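Local coordinates for Ycf48-like protein (Thermosynechococcus elongatus, PDB 5OJ5) that probably assists the early assembly of photosystem II and the replacement of photodamaged D1, binding the C-terminal extension of the D1 precursor with a seven-bladed beta-propeller, at residues H97-N103 and I114-I120; R145-L150 and M185-R190. All blocks are in the same frame, centred on the assembly; numbering follows the deposited sequence.

Contact 1 (H97-N103 and I114-I120)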
ATOM      1  N   HIS A  97       2.777  -1.095  25.263  1.00 20.25           N
ATOM      2  CA  HIS A  97       2.963   0.331  25.031  1.00 20.63           C
ATOM      3  C   HIS A  97       2.213   0.643  23.754  1.00 18.16           C
ATOM      4  O   HIS A  97       1.744  -0.259  23.067  1.00 18.85           O
ATOM      5  CB  HIS A  97       4.451   0.708  24.949  1.00 22.15           C
ATOM      6  CG  HIS A  97       5.188   0.051  23.817  1.00 20.56           C
ATOM      7  ND1 HIS A  97       5.158   0.535  22.529  1.00 22.28           N
ATOM      8  CD2 HIS A  97       6.035  -1.009  23.805  1.00 22.55           C
ATOM      9  CE1 HIS A  97       5.918  -0.230  21.759  1.00 22.30           C
ATOM     10  NE2 HIS A  97       6.451  -1.181  22.508  1.00 22.73           N
ATOM     11  N   SER A  98       2.122   1.926  23.411  1.00 18.61           N
ATOM     12  CA  SER A  98       1.435   2.334  22.192  1.00 18.01           C
ATOM     13  C   SER A  98       2.360   2.934  21.154  1.00 17.99           C
ATOM     14  O   SER A  98       1.878   3.580  20.226  1.00 23.68           O
ATOM     15  CB  SER A  98       0.333   3.334  22.479  1.00 19.00           C
ATOM     16  OG  SER A  98       0.887   4.503  23.055  1.00 21.94           O
ATOM     17  N   ASP A  99       3.662   2.734  21.268  1.00 18.19           N
ATOM     18  CA  ASP A  99       4.577   3.288  20.278  1.00 20.18           C
ATOM     19  C   ASP A  99       4.667   2.474  18.983  1.00 20.62           C
ATOM     20  O   ASP A  99       5.278   2.916  17.991  1.00 22.34           O
ATOM     21  CB  ASP A  99       5.933   3.570  20.927  1.00 25.48           C
ATOM     22  CG  ASP A  99       5.841   4.642  21.965  1.00 31.22           C
ATOM     23  OD1 ASP A  99       5.183   5.668  21.692  1.00 33.20           O
ATOM     24  OD2 ASP A  99       6.388   4.461  23.065  1.00 36.07           O
ATOM     25  N   TYR A 100       3.961   1.367  18.876  1.00 17.08           N
ATOM     26  CA  TYR A 100       4.036   0.516  17.695  1.00 15.55           C
ATOM     27  C   TYR A 100       3.548   1.230  16.445  1.00 13.43           C
ATOM     28  O   TYR A 100       2.529   1.922  16.446  1.00 16.60           O
ATOM     29  CB  TYR A 100       3.176  -0.719  17.905  1.00 16.04           C
ATOM     30  CG  TYR A 100       3.645  -1.605  19.042  1.00 15.33           C
ATOM     31  CD1 TYR A 100       4.722  -2.447  18.837  1.00 15.11           C
ATOM     32  CD2 TYR A 100       2.992  -1.637  20.269  1.00 16.80           C
ATOM     33  CE1 TYR A 100       5.167  -3.326  19.852  1.00 15.58           C
ATOM     34  CE2 TYR A 100       3.424  -2.508  21.273  1.00 17.19           C
ATOM     35  CZ  TYR A 100       4.514  -3.354  21.055  1.00 16.45           C
ATOM     36  OH  TYR A 100       4.997  -4.210  22.006  1.00 19.91           O
ATOM     37  N   ARG A 101       4.293   1.058  15.378  1.00 13.75           N
ATOM     38  CA  ARG A 101       3.869   1.476  14.051  1.00 13.00           C
ATOM     39  C   ARG A 101       3.231   0.257  13.418  1.00 11.86           C
ATOM     40  O   ARG A 101       3.935  -0.692  13.064  1.00 14.31           O
ATOM     41  CB  ARG A 101       5.102   1.918  13.286  1.00 15.69           C
ATOM     42  CG  ARG A 101       4.831   2.349  11.895  1.00 17.15           C
ATOM     43  CD  ARG A 101       6.167   2.588  11.175  1.00 19.32           C
ATOM     44  NE  ARG A 101       5.995   2.911   9.771  1.00 22.06           N
ATOM     45  CZ  ARG A 101       5.761   4.130   9.284  1.00 23.28           C
ATOM     46  NH1 ARG A 101       5.712   5.215  10.072  1.00 23.47           N
ATOM     47  NH2 ARG A 101       5.616   4.277   7.973  1.00 25.47           N
ATOM     48  N   PHE A 102       1.887   0.243  13.289  1.00 11.10           N
ATOM     49  CA  PHE A 102       1.209  -0.864  12.630  1.00 11.24           C
ATOM     50  C   PHE A 102       1.287  -0.621  11.135  1.00 11.38           C
ATOM     51  O   PHE A 102       0.631   0.280  10.610  1.00 12.79           O
ATOM     52  CB  PHE A 102      -0.241  -0.980  13.084  1.00 11.65           C
ATOM     53  CG  PHE A 102      -0.458  -1.422  14.512  1.00 10.85           C
ATOM     54  CD1 PHE A 102       0.445  -2.153  15.246  1.00 14.36           C
ATOM     55  CD2 PHE A 102      -1.684  -1.144  15.104  1.00 13.79           C
ATOM     56  CE1 PHE A 102       0.141  -2.560  16.546  1.00 15.31           C
ATOM     57  CE2 PHE A 102      -1.993  -1.590  16.358  1.00 14.67           C
ATOM     58  CZ  PHE A 102      -1.053  -2.273  17.088  1.00 14.00           C
ATOM     59  N   ASN A 103       2.144  -1.394  10.467  1.00 11.92           N
ATOM     60  CA  ASN A 103       2.540  -1.198   9.090  1.00 13.07           C
ATOM     61  C   ASN A 103       1.567  -1.846   8.107  1.00 10.17           C
ATOM     62  O   ASN A 103       1.521  -1.440   6.945  1.00 11.59           O
ATOM     63  CB  ASN A 103       3.968  -1.865   8.880  1.00 15.49           C
ATOM     64  CG  ASN A 103       5.072  -1.126   9.442  1.00 17.28           C
ATOM     65  OD1 ASN A 103       5.086   0.097   9.461  1.00 19.68           O
ATOM     66  ND2 ASN A 103       6.067  -1.872   9.861  1.00 16.55           N
ATOM     67  N   ILE A 114      -2.287  -8.306  11.808  1.00  8.80           N
ATOM     68  CA  ILE A 114      -1.634  -6.991  11.830  1.00  9.20           C
ATOM     69  C   ILE A 114      -0.181  -7.223  12.198  1.00  9.27           C
ATOM     70  O   ILE A 114       0.106  -8.005  13.109  1.00  9.69           O
ATOM     71  CB  ILE A 114      -2.278  -6.065  12.883  1.00  9.41           C
ATOM     72  CG1 ILE A 114      -3.742  -5.778  12.521  1.00 10.21           C
ATOM     73  CG2 ILE A 114      -1.487  -4.757  13.001  1.00 11.67           C
ATOM     74  CD1 ILE A 114      -4.528  -5.157  13.680  1.00 12.13           C
ATOM     75  N   VAL A 115       0.735  -6.521  11.523  1.00  8.86           N
ATOM     76  CA  VAL A 115       2.122  -6.528  11.964  1.00  9.36           C
ATOM     77  C   VAL A 115       2.654  -5.113  12.052  1.00  9.87           C
ATOM     78  O   VAL A 115       2.177  -4.188  11.389  1.00 11.18           O
ATOM     79  CB  VAL A 115       3.040  -7.403  11.086  1.00 10.01           C
ATOM     80  CG1 VAL A 115       2.604  -8.846  11.132  1.00 11.52           C
ATOM     81  CG2 VAL A 115       3.103  -6.898   9.630  1.00 10.86           C
ATOM     82  N   GLY A 116       3.704  -4.963  12.850  1.00 10.40           N
ATOM     83  CA  GLY A 116       4.298  -3.665  13.024  1.00 13.26           C
ATOM     84  C   GLY A 116       5.673  -3.716  13.631  1.00 12.01           C
ATOM     85  O   GLY A 116       6.258  -4.786  13.857  1.00 12.10           O
ATOM     86  N   GLU A 117       6.175  -2.516  13.888  1.00 12.79           N
ATOM     87  CA  GLU A 117       7.521  -2.290  14.429  1.00 14.10           C
ATOM     88  C   GLU A 117       7.436  -1.344  15.622  1.00 15.12           C
ATOM     89  O   GLU A 117       6.665  -0.386  15.579  1.00 16.87           O
ATOM     90  CB  GLU A 117       8.435  -1.699  13.365  1.00 16.56           C
ATOM     91  CG  GLU A 117       8.011  -0.416  12.811  1.00 20.44           C
ATOM     92  CD  GLU A 117       8.913   0.010  11.685  1.00 22.69           C
ATOM     93  OE1 GLU A 117       9.812   0.835  11.946  1.00 26.49           O
ATOM     94  OE2 GLU A 117       8.710  -0.492  10.542  1.00 22.76           O
ATOM     95  N   PRO A 118       8.197  -1.585  16.709  1.00 15.68           N
ATOM     96  CA  PRO A 118       9.043  -2.751  16.923  1.00 16.40           C
ATOM     97  C   PRO A 118       8.205  -4.029  16.867  1.00 14.22           C
ATOM     98  O   PRO A 118       6.962  -3.967  16.947  1.00 14.90           O
ATOM     99  CB  PRO A 118       9.637  -2.492  18.323  1.00 18.76           C
ATOM    100  CG  PRO A 118       8.655  -1.660  18.977  1.00 21.47           C
ATOM    101  CD  PRO A 118       8.112  -0.741  17.909  1.00 18.33           C
ATOM    102  N   PRO A 119       8.855  -5.181  16.707  1.00 14.33           N
ATOM    103  CA  PRO A 119       8.149  -6.371  16.240  1.00 13.15           C
ATOM    104  C   PRO A 119       6.901  -6.671  17.031  1.00 12.60           C
ATOM    105  O   PRO A 119       6.934  -6.867  18.257  1.00 14.25           O
ATOM    106  CB  PRO A 119       9.216  -7.463  16.356  1.00 15.10           C
ATOM    107  CG  PRO A 119      10.505  -6.714  16.103  1.00 16.44           C
ATOM    108  CD  PRO A 119      10.320  -5.383  16.780  1.00 16.32           C
ATOM    109  N   ILE A 120       5.784  -6.768  16.308  1.00 11.47           N
ATOM    110  CA  ILE A 120       4.508  -7.157  16.888  1.00 11.35           C
ATOM    111  C   ILE A 120       3.699  -7.808  15.784  1.00 10.81           C
ATOM    112  O   ILE A 120       3.739  -7.399  14.616  1.00 10.50           O
ATOM    113  CB  ILE A 120       3.761  -5.949  17.512  1.00 12.07           C
ATOM    114  CG1 ILE A 120       2.469  -6.392  18.212  1.00 13.28           C
ATOM    115  CG2 ILE A 120       3.528  -4.833  16.494  1.00 13.03           C
ATOM    116  CD1 ILE A 120       1.932  -5.371  19.191  1.00 15.59           C
TER
HETATM  117  O   HOH W   1       7.887   2.170  15.813  1.00 31.53           O
HETATM  118  O   HOH W   2       5.429  -6.765  20.737  1.00 25.06           O
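This contact is the open end of the beta hairpin formed by strands 101-108 and 111-117, the first two strands of one four-stranded propeller blade. Arg101 and Glu117 form an antiparallel hydrogen-bonded pair. Arg101 N donates to Glu117 O at 2.8 Å, and Glu117 N returns a bond to Arg101 O. Phe102 and Gly116 form the next, non-hydrogen-bonded pair; the absence of a side chain on Gly116 lets its CA come to 3.0 Å from Arg101 O. Asn103 N then bonds to Val115 O.

On the face carrying Arg101 and Glu117, the carboxylate is engaged by an amide. Asn103 ND2 gives Glu117 OE2 a nearly straight bond of 3.1 Å, which OE2 accepts with its anti lone pair. The amide and carboxylate planes stand 87° apart. Asn103 ND2 also bonds to Pro144 O, which ties the hairpin to the next blade. Arg101 runs beside Glu117, pointing the same way, but its charged end makes no salt bridge with it. Its NE gives a weak bond to Asn103 OD1.

On the face of Phe102 the contact across the strands is apolar. CG2 of Ile114 sits over one face of the Phe102 ring, displaced toward the rim, in a CH-pi contact. Just before strand 101-108, the Tyr100 ring lies between Ile120, which opens strand 120-124, and His97. Ile120 CD1 is centred over one face, 3.7 Å from the ring centroid, and His97 CE1 covers the opposite face. CG1 anti to the backbone N (chi1 -176°) and an extended chi2 carry CD1 there. Pro118 follows a cis peptide bond, and its O meets the ring edge at Tyr100 CD1, 3.3 Å away. Tyr100 OH bonds to Asp96, and a water donates to both Tyr100 OH and Pro119 O.

Contact 2 (R145-L150 and M185-R190); sequences RLIKAL and MRNLNR
Arg145, Leu146 and Lys148 reach across from the innermost strand of one propeller blade to the innermost strand of the next. Strands 145-150 and 187-190 run nearly parallel, 11° apart. Their axes are 8.8 Å from each other, so side chains fill the gap and no backbone pairing occurs.

At one end the Arg145 guanidinium meets Met185 edge-on. NH1 donates to Met185 O over 3.2 Å, with an N-H...O angle of 171°. The oxygen lies in the guanidinium plane, but the donor is tilted 33° from the carbonyl plane. The arginine chain bends at chi2, which helps bring NH1 to the Met185 carbonyl. Arg145 and Leu146 both face Ile158, a classic beta bulge.

In the middle, Leu146 and Leu188 cross at about a right angle. Their methyls CD1 and CD2, respectively, meet at 3.8 Å, and Tyr196 touches both leucines.

Farther along, Arg190 reaches Lys148 with an extended chain. The two side chains also cross near a right angle. Glu156 forms a salt bridge with Arg190 NH2, and Tyr196 OH takes a bond from NE; together they probably steady the guanidinium. Lys148 CG packs over one face of that group, 3.7 Å from Arg190 NE.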
ATOM      1  N   ARG A 145       7.176  -5.894   8.026  1.00 11.44           N
ATOM      2  CA  ARG A 145       6.763  -4.825   7.136  1.00 11.94           C
ATOM      3  C   ARG A 145       5.408  -5.088   6.498  1.00 10.37           C
ATOM      4  O   ARG A 145       4.656  -4.156   6.264  1.00 13.32           O
ATOM      5  CB  ARG A 145       7.861  -4.629   6.042  1.00 14.00           C
ATOM      6  CG  ARG A 145       7.497  -3.626   4.973  1.00 16.38           C
ATOM      7  CD  ARG A 145       7.392  -2.263   5.487  1.00 18.64           C
ATOM      8  NE  ARG A 145       7.316  -1.333   4.385  1.00 24.95           N
ATOM      9  CZ  ARG A 145       8.378  -0.860   3.714  1.00 29.91           C
ATOM     10  NH1 ARG A 145       9.573  -1.149   4.123  1.00 30.18           N
ATOM     11  NH2 ARG A 145       8.250  -0.029   2.704  1.00 34.84           N
ATOM     12  N   LEU A 146       5.130  -6.346   6.132  1.00  9.81           N
ATOM     13  CA  LEU A 146       3.926  -6.673   5.380  1.00  9.61           C
ATOM     14  C   LEU A 146       3.455  -8.030   5.850  1.00  9.02           C
ATOM     15  O   LEU A 146       4.266  -8.940   6.045  1.00  9.88           O
ATOM     16  CB  LEU A 146       4.253  -6.700   3.863  1.00 10.92           C
ATOM     17  CG  LEU A 146       3.095  -7.068   2.943  1.00 12.46           C
ATOM     18  CD1 LEU A 146       3.335  -6.413   1.603  1.00 16.09           C
ATOM     19  CD2 LEU A 146       2.977  -8.562   2.701  1.00 14.01           C
ATOM     20  N   ILE A 147       2.138  -8.187   5.984  1.00  8.86           N
ATOM     21  CA  ILE A 147       1.531  -9.503   6.170  1.00  9.25           C
ATOM     22  C   ILE A 147       0.416  -9.632   5.168  1.00  8.79           C
ATOM     23  O   ILE A 147      -0.285  -8.658   4.857  1.00  9.02           O
ATOM     24  CB  ILE A 147       1.044  -9.689   7.624  1.00 10.17           C
ATOM     25  CG1 ILE A 147       0.630 -11.138   7.893  1.00 11.74           C
ATOM     26  CG2 ILE A 147      -0.036  -8.710   8.022  1.00 10.15           C
ATOM     27  CD1 ILE A 147       1.057 -11.750   9.043  1.00 19.76           C
ATOM     28  N   LYS A 148       0.272 -10.837   4.620  1.00  9.17           N
ATOM     29  CA  LYS A 148      -0.794 -11.151   3.684  1.00  9.09           C
ATOM     30  C   LYS A 148      -1.533 -12.380   4.188  1.00  8.75           C
ATOM     31  O   LYS A 148      -0.936 -13.464   4.308  1.00  9.75           O
ATOM     32  CB  LYS A 148      -0.235 -11.370   2.276  1.00 10.76           C
ATOM     33  CG  LYS A 148      -1.319 -11.790   1.307  1.00 13.27           C
ATOM     34  CD  LYS A 148      -2.288 -10.648   0.998  1.00 15.17           C
ATOM     35  CE  LYS A 148      -3.304 -10.952  -0.027  1.00 19.54           C
ATOM     36  NZ  LYS A 148      -4.230  -9.764  -0.201  1.00 24.09           N
ATOM     37  N   ALA A 149      -2.825 -12.214   4.449  1.00  9.12           N
ATOM     38  CA  ALA A 149      -3.674 -13.322   4.871  1.00  9.02           C
ATOM     39  C   ALA A 149      -4.005 -14.178   3.663  1.00  9.33           C
ATOM     40  O   ALA A 149      -4.466 -13.659   2.641  1.00 10.45           O
ATOM     41  CB  ALA A 149      -4.985 -12.779   5.424  1.00  9.69           C
ATOM     42  N   LEU A 150      -3.790 -15.492   3.773  1.00 10.03           N
ATOM     43  CA  LEU A 150      -4.137 -16.422   2.702  1.00 10.37           C
ATOM     44  C   LEU A 150      -5.382 -17.224   3.030  1.00 11.00           C
ATOM     45  O   LEU A 150      -5.857 -17.985   2.192  1.00 12.86           O
ATOM     46  CB  LEU A 150      -2.947 -17.351   2.429  1.00 11.38           C
ATOM     47  CG  LEU A 150      -1.681 -16.629   1.963  1.00 13.06           C
ATOM     48  CD1 LEU A 150      -0.502 -17.575   1.930  1.00 15.48           C
ATOM     49  CD2 LEU A 150      -1.855 -15.900   0.656  1.00 16.53           C
ATOM     50  N   MET A 185      13.949  -1.772   2.587  1.00 11.19           N
ATOM     51  CA  MET A 185      13.251  -1.464   1.343  1.00 10.95           C
ATOM     52  C   MET A 185      12.564  -0.115   1.438  1.00 10.62           C
ATOM     53  O   MET A 185      11.912   0.201   2.424  1.00 12.13           O
ATOM     54  CB  MET A 185      12.179  -2.557   1.148  1.00 13.09           C
ATOM     55  CG  MET A 185      12.722  -3.978   1.044  1.00 14.02           C
ATOM     56  SD  MET A 185      11.517  -5.270   0.945  1.00 14.66           S
ATOM     57  CE  MET A 185      10.644  -5.041   2.456  1.00 17.08           C
ATOM     58  N   ARG A 186      12.663   0.675   0.377  1.00 10.33           N
ATOM     59  CA  ARG A 186      11.965   1.942   0.272  1.00 10.89           C
ATOM     60  C   ARG A 186      10.460   1.750   0.040  1.00  9.90           C
ATOM     61  O   ARG A 186       9.643   2.571   0.468  1.00 11.98           O
ATOM     62  CB  ARG A 186      12.577   2.741  -0.901  1.00 12.37           C
ATOM     63  CG  ARG A 186      12.079   4.145  -1.029  1.00 15.24           C
ATOM     64  CD  ARG A 186      12.769   4.817  -2.171  1.00 14.97           C
ATOM     65  NE  ARG A 186      12.617   6.255  -2.138  1.00 18.84           N
ATOM     66  CZ  ARG A 186      13.495   7.143  -1.659  1.00 24.33           C
ATOM     67  NH1 ARG A 186      14.675   6.816  -1.113  1.00 27.33           N
ATOM     68  NH2 ARG A 186      13.167   8.429  -1.721  1.00 26.85           N
ATOM     69  N   ASN A 187      10.075   0.682  -0.640  1.00  9.47           N
ATOM     70  CA  ASN A 187       8.685   0.386  -0.951  1.00  9.25           C
ATOM     71  C   ASN A 187       8.636  -1.080  -1.332  1.00  9.24           C
ATOM     72  O   ASN A 187       9.646  -1.653  -1.758  1.00  9.22           O
ATOM     73  CB  ASN A 187       8.120   1.296  -2.063  1.00  9.57           C
ATOM     74  CG  ASN A 187       7.381   2.495  -1.520  1.00 10.97           C
ATOM     75  OD1 ASN A 187       6.541   2.357  -0.633  1.00 13.12           O
ATOM     76  ND2 ASN A 187       7.639   3.673  -2.075  1.00 11.47           N
ATOM     77  N   LEU A 188       7.448  -1.670  -1.184  1.00  9.35           N
ATOM     78  CA  LEU A 188       7.210  -3.084  -1.411  1.00  9.23           C
ATOM     79  C   LEU A 188       5.788  -3.243  -1.907  1.00  9.99           C
ATOM     80  O   LEU A 188       4.869  -2.707  -1.289  1.00 11.97           O
ATOM     81  CB  LEU A 188       7.385  -3.834  -0.078  1.00 11.26           C
ATOM     82  CG  LEU A 188       7.063  -5.316  -0.067  1.00 10.62           C
ATOM     83  CD1 LEU A 188       7.989  -6.118  -0.960  1.00 11.07           C
ATOM     84  CD2 LEU A 188       7.103  -5.857   1.362  1.00 12.55           C
ATOM     85  N   ASN A 189       5.591  -4.001  -2.978  1.00  9.75           N
ATOM     86  CA  ASN A 189       4.237  -4.281  -3.476  1.00 10.03           C
ATOM     87  C   ASN A 189       4.152  -5.729  -3.909  1.00 10.49           C
ATOM     88  O   ASN A 189       5.155  -6.358  -4.270  1.00 10.18           O
ATOM     89  CB  ASN A 189       3.834  -3.326  -4.608  1.00 11.51           C
ATOM     90  CG  ASN A 189       3.217  -2.062  -4.075  1.00 13.17           C
ATOM     91  OD1 ASN A 189       2.252  -2.133  -3.308  1.00 15.51           O
ATOM     92  ND2 ASN A 189       3.771  -0.915  -4.414  1.00 16.18           N
ATOM     93  N   ARG A 190       2.933  -6.252  -3.908  1.00 12.88           N
ATOM     94  CA  ARG A 190       2.622  -7.649  -4.169  1.00 12.74           C
ATOM     95  C   ARG A 190       1.727  -7.791  -5.399  1.00 13.11           C
ATOM     96  O   ARG A 190       0.853  -6.944  -5.635  1.00 16.26           O
ATOM     97  CB  ARG A 190       1.892  -8.227  -2.939  1.00 14.74           C
ATOM     98  CG  ARG A 190       1.722  -9.729  -3.002  1.00 15.01           C
ATOM     99  CD  ARG A 190       0.958 -10.210  -1.774  1.00 18.05           C
ATOM    100  NE  ARG A 190       1.026 -11.653  -1.577  1.00 19.68           N
ATOM    101  CZ  ARG A 190       0.164 -12.529  -2.096  1.00 20.45           C
ATOM    102  NH1 ARG A 190      -0.835 -12.123  -2.878  1.00 21.69           N
ATOM    103  NH2 ARG A 190       0.339 -13.822  -1.848  1.00 23.03           N
TER

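The contacts follow one another along the chain, contact 1 closing before contact 2 opens. Their centres are about 15 Å apart. Contact 1 lies within one blade, joining neighbouring strands of a hairpin. Contact 2 joins the first strands of the following two blades, and its centre lies about 8 Å from the centre of the chain, against about 17 Å for the centre of contact 1. Strand 144-151 connects them: Val115 CG1 packs on Ile147 CD1 at 3.9 Å, and Asn103 CB lies against Arg145 O. One strand thus packs against the preceding blade through Ile147 and reaches the following blade through Leu146 and Lys148. Three successive blades are linked round the propeller torus.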